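Local coordinates for putative secreted cellulose binding protein (Streptomyces coelicolor, PDB 4OY7) that cleaves glycosidic bonds of cellulose oxidatively by a copper-dependent mechanism, this chain being the lytic polysaccharide monooxygenase domain of a longer protein, at residues D169-M174 and C188-F193. Numbering follows the deposited sequence.
Sequences DALIFM and CSDVVF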
loop_
_atom_site.group_PDB
_atom_site.type_symbol
_atom_site.label_atom_id
_atom_site.label_comp_id
_atom_site.label_asym_id
_atom_site.label_seq_id
_atom_site.Cartn_x
_atom_site.Cartn_y
_atom_site.Cartn_z
ATOM N N ASP A 169 -14.023 2.914 -8.120
ATOM C CA ASP A 169 -12.889 2.939 -7.210
ATOM C C ASP A 169 -12.824 1.659 -6.392
ATOM O O ASP A 169 -13.844 1.024 -6.118
ATOM C CB ASP A 169 -13.011 4.121 -6.230
ATOM C CG ASP A 169 -12.778 5.486 -6.878
ATOM O OD1 ASP A 169 -12.144 5.564 -7.951
ATOM O OD2 ASP A 169 -13.183 6.504 -6.256
ATOM N N ALA A 170 -11.620 1.333 -5.954
ATOM C CA ALA A 170 -11.370 0.172 -5.102
ATOM C C ALA A 170 -10.036 0.428 -4.405
ATOM O O ALA A 170 -9.400 1.437 -4.639
ATOM C CB ALA A 170 -11.335 -1.099 -5.949
ATOM N N LEU A 171 -9.601 -0.497 -3.571
ATOM C CA LEU A 171 -8.282 -0.391 -2.963
ATOM C C LEU A 171 -7.660 -1.789 -2.919
ATOM O O LEU A 171 -8.347 -2.791 -2.680
ATOM C CB LEU A 171 -8.432 0.213 -1.588
ATOM C CG LEU A 171 -7.212 0.378 -0.703
ATOM C CD1 LEU A 171 -7.564 1.511 0.262
ATOM C CD2 LEU A 171 -6.891 -0.913 0.034
ATOM N N ILE A 172 -6.366 -1.867 -3.184
ATOM C CA ILE A 172 -5.613 -3.114 -3.024
ATOM C C ILE A 172 -4.771 -2.983 -1.766
ATOM O O ILE A 172 -3.919 -2.101 -1.672
ATOM C CB ILE A 172 -4.715 -3.408 -4.250
ATOM C CG1 ILE A 172 -5.588 -3.741 -5.471
ATOM C CG2 ILE A 172 -3.765 -4.565 -3.991
ATOM C CD1 ILE A 172 -4.855 -3.670 -6.788
ATOM N N PHE A 173 -5.014 -3.886 -0.825
ATOM C CA PHE A 173 -4.272 -3.943 0.439
ATOM C C PHE A 173 -3.342 -5.135 0.399
ATOM O O PHE A 173 -3.750 -6.237 -0.031
ATOM C CB PHE A 173 -5.221 -4.131 1.626
ATOM C CG PHE A 173 -4.530 -4.560 2.874
ATOM C CD1 PHE A 173 -3.688 -3.680 3.567
ATOM C CD2 PHE A 173 -4.701 -5.839 3.369
ATOM C CE1 PHE A 173 -3.052 -4.087 4.722
ATOM C CE2 PHE A 173 -4.039 -6.248 4.520
ATOM C CZ PHE A 173 -3.184 -5.381 5.169
ATOM N N MET A 174 -2.085 -4.917 0.787
ATOM C CA MET A 174 -1.115 -6.004 0.863
ATOM C C MET A 174 -0.490 -6.068 2.229
ATOM O O MET A 174 -0.197 -5.015 2.848
ATOM C CB MET A 174 -0.018 -5.870 -0.181
ATOM C CG MET A 174 -0.510 -5.527 -1.560
ATOM S SD MET A 174 0.833 -5.635 -2.765
ATOM C CE MET A 174 0.058 -4.774 -4.118
ATOM N N CYS A 188 -1.406 0.025 1.173
ATOM C CA CYS A 188 -2.752 0.369 0.663
ATOM C C CYS A 188 -2.648 1.167 -0.613
ATOM O O CYS A 188 -2.013 2.219 -0.625
ATOM C CB CYS A 188 -3.479 1.215 1.675
ATOM S SG CYS A 188 -4.188 0.300 3.088
ATOM N N SER A 189 -3.253 0.667 -1.681
ATOM C CA SER A 189 -3.173 1.298 -2.999
ATOM C C SER A 189 -4.579 1.606 -3.524
ATOM O O SER A 189 -5.393 0.722 -3.747
ATOM C CB SER A 189 -2.474 0.358 -3.966
ATOM O OG SER A 189 -1.177 0.018 -3.495
ATOM N N ASP A 190 -4.836 2.892 -3.733
ATOM C CA ASP A 190 -6.051 3.332 -4.365
ATOM C C ASP A 190 -6.007 3.075 -5.855
ATOM O O ASP A 190 -5.008 3.406 -6.528
ATOM C CB ASP A 190 -6.255 4.816 -4.117
ATOM C CG ASP A 190 -6.541 5.114 -2.665
ATOM O OD1 ASP A 190 -5.611 5.540 -1.976
ATOM O OD2 ASP A 190 -7.664 4.855 -2.189
ATOM N N VAL A 191 -7.078 2.496 -6.385
ATOM C CA VAL A 191 -7.165 2.165 -7.814
ATOM C C VAL A 191 -8.558 2.526 -8.313
ATOM O O VAL A 191 -9.486 2.778 -7.506
ATOM C CB VAL A 191 -6.864 0.678 -8.097
ATOM C CG1 VAL A 191 -5.515 0.300 -7.487
ATOM C CG2 VAL A 191 -7.982 -0.235 -7.608
ATOM N N VAL A 192 -8.710 2.577 -9.627
ATOM C CA VAL A 192 -10.036 2.696 -10.243
ATOM C C VAL A 192 -10.072 1.785 -11.447
ATOM O O VAL A 192 -9.129 1.763 -12.245
ATOM C CB VAL A 192 -10.413 4.159 -10.592
ATOM C CG1 VAL A 192 -9.360 4.820 -11.457
ATOM C CG2 VAL A 192 -11.777 4.236 -11.258
ATOM N N PHE A 193 -11.152 1.014 -11.551
ATOM C CA PHE A 193 -11.365 0.108 -12.671
ATOM C C PHE A 193 -12.152 0.853 -13.746
ATOM O O PHE A 193 -13.389 0.684 -13.903
ATOM C CB PHE A 193 -12.105 -1.159 -12.231
ATOM C CG PHE A 193 -11.304 -2.059 -11.325
ATOM C CD1 PHE A 193 -10.270 -2.851 -11.836
ATOM C CD2 PHE A 193 -11.604 -2.143 -9.975
ATOM C CE1 PHE A 193 -9.563 -3.690 -10.990
ATOM C CE2 PHE A 193 -10.906 -2.992 -9.135
ATOM C CZ PHE A 193 -9.873 -3.748 -9.649
HETATM O O HOH W 1 -9.727 4.055 -3.795
HETATM O O HOH W 2 -0.993 -2.061 -1.761
#
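Segments 169-174 and 188-193 pair as the two antiparallel arms of a beta hairpin, buried in the immunoglobulin-like beta-sandwich core of this AA10 domain. Four backbone hydrogen bonds join them, two in each of the pairs A170-V191 and I172-S189. The bond from I172 N to S189 O, 2.8 Å long, lies in the carbonyl plane, whereas A170 N approaches V191 O (3.0 Å) from 41° above it. The axes of the two segments run at 142° to each other, antiparallel but well twisted. Side chains then alternate between two faces. On the face of A170, I172, S189 and V191 the contacts between the two strands are mainly apolar: A170 CB touches V191 CG2 at 3.8 Å and F193 CE2 at 3.7 Å, while I172 CD1, carried on an extended chain (chi2 164°), reaches V191 CG1 at 4.1 Å, the two side chains crossing roughly at right angles. The other face carries D169, L171, F173, C188, D190 and V192. Here C188 SG, disulfide-bonded to C69, lies at the edge of the F173 ring, near its plane, 4.0 Å from CD1. Water also knits the strands: one molecule donates to both I172 O and S189 OG (2.7 Å to the latter), and another bridges A170 O and D190 OD2. The polar ends are gripped from beyond the hairpin, S189 OG by P7 O and D190 OD1 by a salt bridge to R10. Strand 112-119 flanks 168-178, with its L118 against A170 and I172; strand 92-94 runs parallel to 184-193, setting L94 against V191 and F193.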